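Local atomic coordinates of alpha-glucosidase ([Eubacterium] rectale, PDB entry 6PNR), a protein that probably hydrolyses alpha-glycosides of sulfoquinovose, the sulfonated sugar of sulfolipids, as a family 31 glycoside hydrolase. Residues K336-T341 with N364-E369; A340-A343 with D347-V350; V350-F355 with G392-T397. One frame throughout, in Å; residues are numbered along the deposited sequence.

Contact 1: K336-T341 with N364-E369. With SO4 (sulfate ion), chain F.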
loop_
_atom_site.group_PDB
_atom_site.type_symbol
_atom_site.label_atom_id
_atom_site.label_comp_id
_atom_site.label_asym_id
_atom_site.label_seq_id
_atom_site.Cartn_x
_atom_site.Cartn_y
_atom_site.Cartn_z
ATOM N N LYS A 336 -18.482 -36.903 12.754
ATOM C CA LYS A 336 -19.236 -37.166 11.537
ATOM C C LYS A 336 -18.551 -36.650 10.280
ATOM O O LYS A 336 -19.119 -36.779 9.192
ATOM C CB LYS A 336 -20.642 -36.563 11.662
ATOM C CG LYS A 336 -21.399 -37.096 12.865
ATOM C CD LYS A 336 -22.796 -36.522 12.990
ATOM C CE LYS A 336 -23.540 -37.184 14.147
ATOM N NZ LYS A 336 -24.944 -36.702 14.279
ATOM N N GLY A 337 -17.358 -36.079 10.395
ATOM C CA GLY A 337 -16.624 -35.606 9.229
ATOM C C GLY A 337 -17.279 -34.446 8.506
ATOM O O GLY A 337 -17.258 -34.402 7.273
ATOM N N TYR A 338 -17.838 -33.490 9.245
ATOM C CA TYR A 338 -18.613 -32.403 8.659
ATOM C C TYR A 338 -17.827 -31.106 8.512
ATOM O O TYR A 338 -18.429 -30.067 8.227
ATOM C CB TYR A 338 -19.868 -32.152 9.493
ATOM C CG TYR A 338 -20.935 -33.217 9.348
ATOM C CD1 TYR A 338 -20.849 -34.186 8.350
ATOM C CD2 TYR A 338 -22.042 -33.244 10.198
ATOM C CE1 TYR A 338 -21.831 -35.160 8.211
ATOM C CE2 TYR A 338 -23.031 -34.213 10.062
ATOM C CZ TYR A 338 -22.915 -35.166 9.068
ATOM O OH TYR A 338 -23.881 -36.127 8.927
ATOM N N PHE A 339 -16.507 -31.136 8.687
ATOM C CA PHE A 339 -15.675 -29.948 8.566
ATOM C C PHE A 339 -14.871 -29.979 7.272
ATOM O O PHE A 339 -14.473 -31.045 6.791
ATOM C CB PHE A 339 -14.708 -29.822 9.755
ATOM C CG PHE A 339 -15.383 -29.503 11.068
ATOM C CD1 PHE A 339 -16.158 -28.361 11.209
ATOM C CD2 PHE A 339 -15.207 -30.325 12.174
ATOM C CE1 PHE A 339 -16.769 -28.057 12.431
ATOM C CE2 PHE A 339 -15.814 -30.035 13.384
ATOM C CZ PHE A 339 -16.596 -28.896 13.514
ATOM N N ALA A 340 -14.615 -28.794 6.725
ATOM C CA ALA A 340 -13.640 -28.671 5.645
ATOM C C ALA A 340 -12.271 -29.175 6.098
ATOM O O ALA A 340 -11.873 -29.006 7.254
ATOM C CB ALA A 340 -13.535 -27.218 5.191
ATOM N N THR A 341 -11.533 -29.776 5.167
ATOM C CA THR A 341 -10.295 -30.478 5.482
ATOM C C THR A 341 -9.128 -29.914 4.686
ATOM O O THR A 341 -9.306 -29.220 3.683
ATOM C CB THR A 341 -10.420 -31.981 5.190
ATOM O OG1 THR A 341 -10.898 -32.166 3.849
ATOM C CG2 THR A 341 -11.392 -32.627 6.155
ATOM N N ASN A 364 -21.198 -29.745 1.678
ATOM C CA ASN A 364 -21.555 -31.131 1.929
ATOM C C ASN A 364 -23.019 -31.151 2.339
ATOM O O ASN A 364 -23.356 -30.660 3.428
ATOM C CB ASN A 364 -20.655 -31.722 3.023
ATOM C CG ASN A 364 -21.001 -33.165 3.355
ATOM O OD1 ASN A 364 -22.113 -33.625 3.109
ATOM N ND2 ASN A 364 -20.040 -33.884 3.915
ATOM N N PRO A 365 -23.916 -31.713 1.518
ATOM C CA PRO A 365 -25.345 -31.667 1.871
ATOM C C PRO A 365 -25.648 -32.257 3.237
ATOM O O PRO A 365 -26.538 -31.746 3.931
ATOM C CB PRO A 365 -26.016 -32.465 0.744
ATOM C CG PRO A 365 -25.047 -32.387 -0.402
ATOM C CD PRO A 365 -23.684 -32.385 0.226
ATOM N N GLU A 366 -24.927 -33.300 3.652
ATOM C CA GLU A 366 -25.152 -33.889 4.970
ATOM C C GLU A 366 -24.788 -32.909 6.081
ATOM O O GLU A 366 -25.539 -32.746 7.052
ATOM C CB GLU A 366 -24.349 -35.182 5.111
ATOM C CG GLU A 366 -24.714 -36.252 4.095
ATOM C CD GLU A 366 -24.217 -37.631 4.491
ATOM O OE1 GLU A 366 -23.476 -37.737 5.490
ATOM O OE2 GLU A 366 -24.577 -38.609 3.803
ATOM N N ALA A 367 -23.635 -32.252 5.954
ATOM C CA ALA A 367 -23.241 -31.234 6.924
ATOM C C ALA A 367 -24.199 -30.045 6.907
ATOM O O ALA A 367 -24.522 -29.492 7.962
ATOM C CB ALA A 367 -21.806 -30.786 6.646
ATOM N N PHE A 368 -24.673 -29.648 5.719
ATOM C CA PHE A 368 -25.637 -28.554 5.598
ATOM C C PHE A 368 -26.918 -28.861 6.370
ATOM O O PHE A 368 -27.359 -28.063 7.207
ATOM C CB PHE A 368 -25.918 -28.297 4.108
ATOM C CG PHE A 368 -26.809 -27.101 3.813
ATOM C CD1 PHE A 368 -28.180 -27.257 3.678
ATOM C CD2 PHE A 368 -26.267 -25.842 3.598
ATOM C CE1 PHE A 368 -29.000 -26.167 3.369
ATOM C CE2 PHE A 368 -27.083 -24.747 3.308
ATOM C CZ PHE A 368 -28.437 -24.907 3.178
ATOM N N GLU A 369 -27.517 -30.031 6.124
ATOM C CA GLU A 369 -28.719 -30.426 6.857
ATOM C C GLU A 369 -28.447 -30.547 8.352
ATOM O O GLU A 369 -29.283 -30.160 9.178
ATOM C CB GLU A 369 -29.255 -31.749 6.302
ATOM C CG GLU A 369 -29.824 -31.621 4.911
ATOM C CD GLU A 369 -31.039 -30.718 4.890
ATOM O OE1 GLU A 369 -31.880 -30.854 5.803
ATOM O OE2 GLU A 369 -31.142 -29.868 3.979
HETATM S S SO4 F . -26.853 -36.624 11.291
HETATM O O1 SO4 F . -27.232 -35.476 10.469
HETATM O O2 SO4 F . -25.452 -36.961 11.048
HETATM O O3 SO4 F . -27.033 -36.289 12.705
HETATM O O4 SO4 F . -27.690 -37.776 10.951
#
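The ring of Tyr338 lies against helix 365-380, with Ala367 CA over one face and Lys336 CB over the centre of the opposite face. The approach of Ala367 is a CH-pi contact, CA standing 4.0 Å from the centroid of the Tyr338 ring and 13° off its normal; Glu366 O shares that face, and a sulfate oxygen sits at the edge, near the ring plane. This is a meeting of helix ends within the TIM-barrel domain of the family. Helix 328-335 finishes in a Schellman motif, and Gly337, which leaves the helix with a positive phi of 66°, suits it because that conformation strains residues with a side chain. Helix 365-380 begins at its N-cap, Asn364, whose OD1 accepts a hydrogen bond from Glu366 N at 2.9 Å; a short carbonyl side chain is what such a cap needs, since the first-turn amides lack helical acceptors. Alanine suits position 367, where a methyl is small enough to let the ring settle on the helix backbone, with Tyr338 CB 3.7 Å from Ala367 CB. The carboxylate of Glu366 stands almost perpendicular to the ring, its OE1 3.8 Å from Tyr338 OH. Trp370, one turn beyond Ala367 on the helix, also meets the tyrosine ring.

At the solvent side a sulfate ion, probably from the crystallisation liquor, is gripped by the first segment. Lys336 puts CG anti to its carbonyl carbon (chi1 -57°) and runs extended from there, which brings its ammonium to the anion while it also pairs with Glu332. The tyrosine hydroxyl donates to SO4 O2 at 2.8 Å, and Lys336 NZ donates to SO4 O3 at 2.6 Å, with a weak second bond to O2.

Contact 2: A340-A343 with D347-V350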
loop_
_atom_site.group_PDB
_atom_site.type_symbol
_atom_site.label_atom_id
_atom_site.label_comp_id
_atom_site.label_asym_id
_atom_site.label_seq_id
_atom_site.Cartn_x
_atom_site.Cartn_y
_atom_site.Cartn_z
ATOM N N ALA A 340 -14.615 -28.794 6.725
ATOM C CA ALA A 340 -13.640 -28.671 5.645
ATOM C C ALA A 340 -12.271 -29.175 6.098
ATOM O O ALA A 340 -11.873 -29.006 7.254
ATOM C CB ALA A 340 -13.535 -27.218 5.191
ATOM N N THR A 341 -11.533 -29.776 5.167
ATOM C CA THR A 341 -10.295 -30.478 5.482
ATOM C C THR A 341 -9.128 -29.914 4.686
ATOM O O THR A 341 -9.306 -29.220 3.683
ATOM C CB THR A 341 -10.420 -31.981 5.190
ATOM O OG1 THR A 341 -10.898 -32.166 3.849
ATOM C CG2 THR A 341 -11.392 -32.627 6.155
ATOM N N LYS A 342 -7.920 -30.222 5.142
ATOM C CA LYS A 342 -6.727 -29.817 4.420
ATOM C C LYS A 342 -6.338 -30.891 3.404
ATOM O O LYS A 342 -6.932 -31.968 3.341
ATOM C CB LYS A 342 -5.572 -29.559 5.388
ATOM C CG LYS A 342 -5.946 -28.753 6.611
ATOM C CD LYS A 342 -4.725 -28.473 7.449
ATOM C CE LYS A 342 -3.928 -27.304 6.888
ATOM N NZ LYS A 342 -4.216 -26.038 7.641
ATOM N N ALA A 343 -5.315 -30.583 2.600
ATOM C CA ALA A 343 -4.779 -31.582 1.679
ATOM C C ALA A 343 -4.284 -32.820 2.423
ATOM O O ALA A 343 -4.457 -33.946 1.946
ATOM C CB ALA A 343 -3.654 -30.980 0.838
ATOM N N ASP A 347 -8.861 -31.961 9.678
ATOM C CA ASP A 347 -9.783 -30.831 9.685
ATOM C C ASP A 347 -9.003 -29.524 9.721
ATOM O O ASP A 347 -8.014 -29.385 10.444
ATOM C CB ASP A 347 -10.736 -30.902 10.876
ATOM C CG ASP A 347 -11.698 -32.058 10.777
ATOM O OD1 ASP A 347 -11.882 -32.572 9.650
ATOM O OD2 ASP A 347 -12.269 -32.448 11.822
ATOM N N TYR A 348 -9.435 -28.569 8.909
ATOM C CA TYR A 348 -8.805 -27.260 8.896
ATOM C C TYR A 348 -9.289 -26.490 10.121
ATOM O O TYR A 348 -10.498 -26.343 10.325
ATOM C CB TYR A 348 -9.142 -26.533 7.594
ATOM C CG TYR A 348 -8.247 -25.358 7.264
ATOM C CD1 TYR A 348 -8.013 -24.350 8.190
ATOM C CD2 TYR A 348 -7.632 -25.261 6.020
ATOM C CE1 TYR A 348 -7.195 -23.269 7.880
ATOM C CE2 TYR A 348 -6.816 -24.188 5.708
ATOM C CZ TYR A 348 -6.599 -23.195 6.647
ATOM O OH TYR A 348 -5.786 -22.123 6.347
ATOM N N LEU A 349 -8.357 -26.033 10.950
ATOM C CA LEU A 349 -8.680 -25.232 12.125
ATOM C C LEU A 349 -8.271 -23.795 11.839
ATOM O O LEU A 349 -7.079 -23.498 11.729
ATOM C CB LEU A 349 -7.991 -25.770 13.377
ATOM C CG LEU A 349 -8.622 -27.040 13.966
ATOM C CD1 LEU A 349 -7.967 -27.411 15.274
ATOM C CD2 LEU A 349 -10.113 -26.851 14.168
ATOM N N VAL A 350 -9.256 -22.913 11.704
ATOM C CA VAL A 350 -9.012 -21.503 11.425
ATOM C C VAL A 350 -8.808 -20.757 12.739
ATOM O O VAL A 350 -9.582 -20.925 13.692
ATOM C CB VAL A 350 -10.174 -20.899 10.622
ATOM C CG1 VAL A 350 -9.939 -19.403 10.362
ATOM C CG2 VAL A 350 -10.363 -21.667 9.298
HETATM O O HOH W 1 -12.653 -26.974 9.029
HETATM O O HOH W 2 -5.535 -26.524 10.683
#
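Lys342 sets its ammonium squarely over the ring of Tyr348, a cation-pi contact in which NZ lies 3.7 Å from the ring centroid and 10° off the normal. Lysine suits the place because its long chain can fold: it bends at chi3 (80°) and again at chi4, carrying NZ back across the ring while CG rests 3.9 Å from Tyr348 CD2. Next to this pair the backbones join, Tyr348 N donating to Ala340 O at 3.0 Å in a nearly straight bond of 173°. Beside them Thr341 CG2 packs against Asp347 OD1, 3.5 Å away, a packing contact only.

Thr341 and Asp347 form a single beta bridge, CA to CA 4.2 Å, where the chain doubles back just before strand 349-351, an outer strand of a small three-stranded antiparallel sheet. Two waters extend the join. One donates to both Ala340 O and Tyr348 O, so that the alanine carbonyl receives two bonds; the other accepts from Leu349 N at 2.9 Å and, weakly, from Lys342 NZ.

Further out, the hydroxyl of Tyr348 is hydrogen-bonded to Asp398 OD1, which helps fix the ring facing the lysine, and Asp399 takes the amide of Ala343. The Ala340 backbone also bonds to Val359 in strand 356-359, and that of Thr341 to Cys401.

Contact 3: V350-F355 with G392-T397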
loop_
_atom_site.group_PDB
_atom_site.type_symbol
_atom_site.label_atom_id
_atom_site.label_comp_id
_atom_site.label_asym_id
_atom_site.label_seq_id
_atom_site.Cartn_x
_atom_site.Cartn_y
_atom_site.Cartn_z
ATOM N N VAL A 350 -9.256 -22.913 11.704
ATOM C CA VAL A 350 -9.012 -21.503 11.425
ATOM C C VAL A 350 -8.808 -20.757 12.739
ATOM O O VAL A 350 -9.582 -20.925 13.692
ATOM C CB VAL A 350 -10.174 -20.899 10.622
ATOM C CG1 VAL A 350 -9.939 -19.403 10.362
ATOM C CG2 VAL A 350 -10.363 -21.667 9.298
ATOM N N ASP A 351 -7.773 -19.913 12.781
ATOM C CA ASP A 351 -7.481 -19.070 13.938
ATOM C C ASP A 351 -8.355 -17.819 13.890
ATOM O O ASP A 351 -8.220 -16.989 12.984
ATOM C CB ASP A 351 -5.998 -18.697 13.950
ATOM C CG ASP A 351 -5.602 -17.854 15.160
ATOM O OD1 ASP A 351 -6.426 -17.671 16.079
ATOM O OD2 ASP A 351 -4.455 -17.365 15.196
ATOM N N PHE A 352 -9.258 -17.681 14.853
ATOM C CA PHE A 352 -10.122 -16.510 14.926
ATOM C C PHE A 352 -9.611 -15.469 15.911
ATOM O O PHE A 352 -10.296 -14.468 16.154
ATOM C CB PHE A 352 -11.550 -16.936 15.277
ATOM C CG PHE A 352 -12.286 -17.529 14.115
ATOM C CD1 PHE A 352 -13.031 -16.728 13.274
ATOM C CD2 PHE A 352 -12.173 -18.877 13.821
ATOM C CE1 PHE A 352 -13.687 -17.269 12.179
ATOM C CE2 PHE A 352 -12.817 -19.424 12.733
ATOM C CZ PHE A 352 -13.575 -18.621 11.905
ATOM N N GLY A 353 -8.421 -15.679 16.471
ATOM C CA GLY A 353 -7.850 -14.778 17.456
ATOM C C GLY A 353 -7.796 -15.405 18.828
ATOM O O GLY A 353 -8.663 -15.140 19.670
ATOM N N GLU A 354 -6.796 -16.258 19.060
ATOM C CA GLU A 354 -6.564 -16.957 20.323
ATOM C C GLU A 354 -7.563 -18.087 20.553
ATOM O O GLU A 354 -7.689 -18.581 21.685
ATOM C CB GLU A 354 -6.550 -15.987 21.521
ATOM C CG GLU A 354 -5.456 -14.919 21.385
ATOM C CD GLU A 354 -5.633 -13.672 22.268
ATOM O OE1 GLU A 354 -6.377 -13.700 23.269
ATOM O OE2 GLU A 354 -4.987 -12.650 21.947
ATOM N N PHE A 355 -8.297 -18.498 19.517
ATOM C CA PHE A 355 -9.049 -19.745 19.553
ATOM C C PHE A 355 -9.227 -20.229 18.120
ATOM O O PHE A 355 -9.169 -19.445 17.172
ATOM C CB PHE A 355 -10.400 -19.605 20.289
ATOM C CG PHE A 355 -11.384 -18.622 19.665
ATOM C CD1 PHE A 355 -11.298 -17.261 19.929
ATOM C CD2 PHE A 355 -12.434 -19.076 18.883
ATOM C CE1 PHE A 355 -12.217 -16.368 19.396
ATOM C CE2 PHE A 355 -13.361 -18.188 18.337
ATOM C CZ PHE A 355 -13.256 -16.832 18.603
ATOM N N GLY A 392 -19.113 -15.662 7.916
ATOM C CA GLY A 392 -19.216 -16.135 6.550
ATOM C C GLY A 392 -18.090 -15.676 5.643
ATOM O O GLY A 392 -18.073 -16.073 4.472
ATOM N N GLU A 393 -17.142 -14.875 6.141
ATOM C CA GLU A 393 -16.095 -14.261 5.322
ATOM C C GLU A 393 -14.748 -14.962 5.416
ATOM O O GLU A 393 -13.807 -14.546 4.730
ATOM C CB GLU A 393 -15.879 -12.788 5.714
ATOM C CG GLU A 393 -17.130 -11.970 5.976
ATOM C CD GLU A 393 -17.615 -12.092 7.419
ATOM O OE1 GLU A 393 -17.111 -12.979 8.138
ATOM O OE2 GLU A 393 -18.490 -11.299 7.828
ATOM N N TYR A 394 -14.612 -15.987 6.255
ATOM C CA TYR A 394 -13.292 -16.446 6.683
ATOM C C TYR A 394 -12.828 -17.712 5.978
ATOM O O TYR A 394 -11.969 -18.414 6.519
ATOM C CB TYR A 394 -13.275 -16.716 8.189
ATOM C CG TYR A 394 -13.032 -15.532 9.103
ATOM C CD1 TYR A 394 -13.900 -14.465 9.126
ATOM C CD2 TYR A 394 -11.965 -15.531 9.995
ATOM C CE1 TYR A 394 -13.700 -13.403 9.985
ATOM C CE2 TYR A 394 -11.763 -14.478 10.871
ATOM C CZ TYR A 394 -12.633 -13.413 10.851
ATOM O OH TYR A 394 -12.458 -12.345 11.702
ATOM N N LEU A 395 -13.383 -18.054 4.826
ATOM C CA LEU A 395 -12.936 -19.308 4.210
ATOM C C LEU A 395 -11.534 -19.119 3.643
ATOM O O LEU A 395 -11.331 -18.249 2.782
ATOM C CB LEU A 395 -13.885 -19.792 3.117
ATOM C CG LEU A 395 -13.541 -21.182 2.541
ATOM C CD1 LEU A 395 -14.027 -22.285 3.461
ATOM C CD2 LEU A 395 -14.124 -21.363 1.147
ATOM N N PRO A 396 -10.552 -19.898 4.079
ATOM C CA PRO A 396 -9.194 -19.746 3.547
ATOM C C PRO A 396 -9.099 -20.308 2.139
ATOM O O PRO A 396 -10.003 -20.972 1.636
ATOM C CB PRO A 396 -8.324 -20.530 4.534
ATOM C CG PRO A 396 -9.254 -21.523 5.143
ATOM C CD PRO A 396 -10.641 -20.937 5.117
ATOM N N THR A 397 -7.974 -20.010 1.487
ATOM C CA THR A 397 -7.742 -20.470 0.127
ATOM C C THR A 397 -6.484 -21.315 -0.006
ATOM O O THR A 397 -6.199 -21.805 -1.103
ATOM C CB THR A 397 -7.625 -19.280 -0.830
ATOM O OG1 THR A 397 -6.461 -18.512 -0.483
ATOM C CG2 THR A 397 -8.861 -18.402 -0.770
HETATM O O HOH W 3 -12.653 -13.095 14.425
#
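Aromatic contact comes first: the rings of Phe352 and Tyr394 lie nearly parallel, planes 22° apart, but are slid so that they barely overlap, their centroids 4.7 Å apart. Phe352 CE1 comes over the rim of one face of the tyrosine, tightly packed at 3.3 Å from Tyr394 CD2. Trp289 meets the Phe352 ring edge-to-face and Phe391 meets that of Tyr394; both line the pocket of the aza-sugar inhibitor, and the inhibitor itself lies about 7 Å from the Phe352 side chain.

Aliphatic packing follows. Branched Val350, on strand 349-351, spends both methyls: CG1 lies at the edge of the Tyr394 ring, and CG2 is 4.3 Å from Pro396 CD.

Polar links are few: a water bridges the segments, donating to Tyr394 OH at 2.8 Å and to Phe352 O at 3.2 Å, while the tyrosine hydroxyl also bonds to Glu137. Within 350-355, Asp351 OD1 accepts from Gly353 N at 2.8 Å in an Asx turn; Gly353 tolerates backbone angles (phi 111°) that would jam a CB against the preceding carbonyl. A leucine in place of Tyr394 would probably leave Phe352 CE1 without its ring face and both Glu137 and the bridging water without their hydroxyl partner.

The chemistry implies a buried, mainly apolar second shell behind the pocket, in which the bond from Arg286 to Phe352 O probably helps position that arginine.

All three contacts lie within the TIM-barrel domain, largely in the excursion between the parallel barrel strands 314-319 and 386-389. Contacts 1 and 2 start from the same loop after helix 328-335 and share Ala340 and Thr341; their centres are about 12 Å apart. Contacts 2 and 3 meet at Val350 and use strand 349-351, with centres about 11 Å apart. Along the chain contacts 1 and 3 alternate, helix 365-380 falling between the two segments of contact 3, and their centres are about 17 Å apart. Together they run from the protein surface, through the small antiparallel sheet, toward the inhibitor pocket, which contact 3 approaches from behind its lining residues Trp289, Phe391 and Arg286.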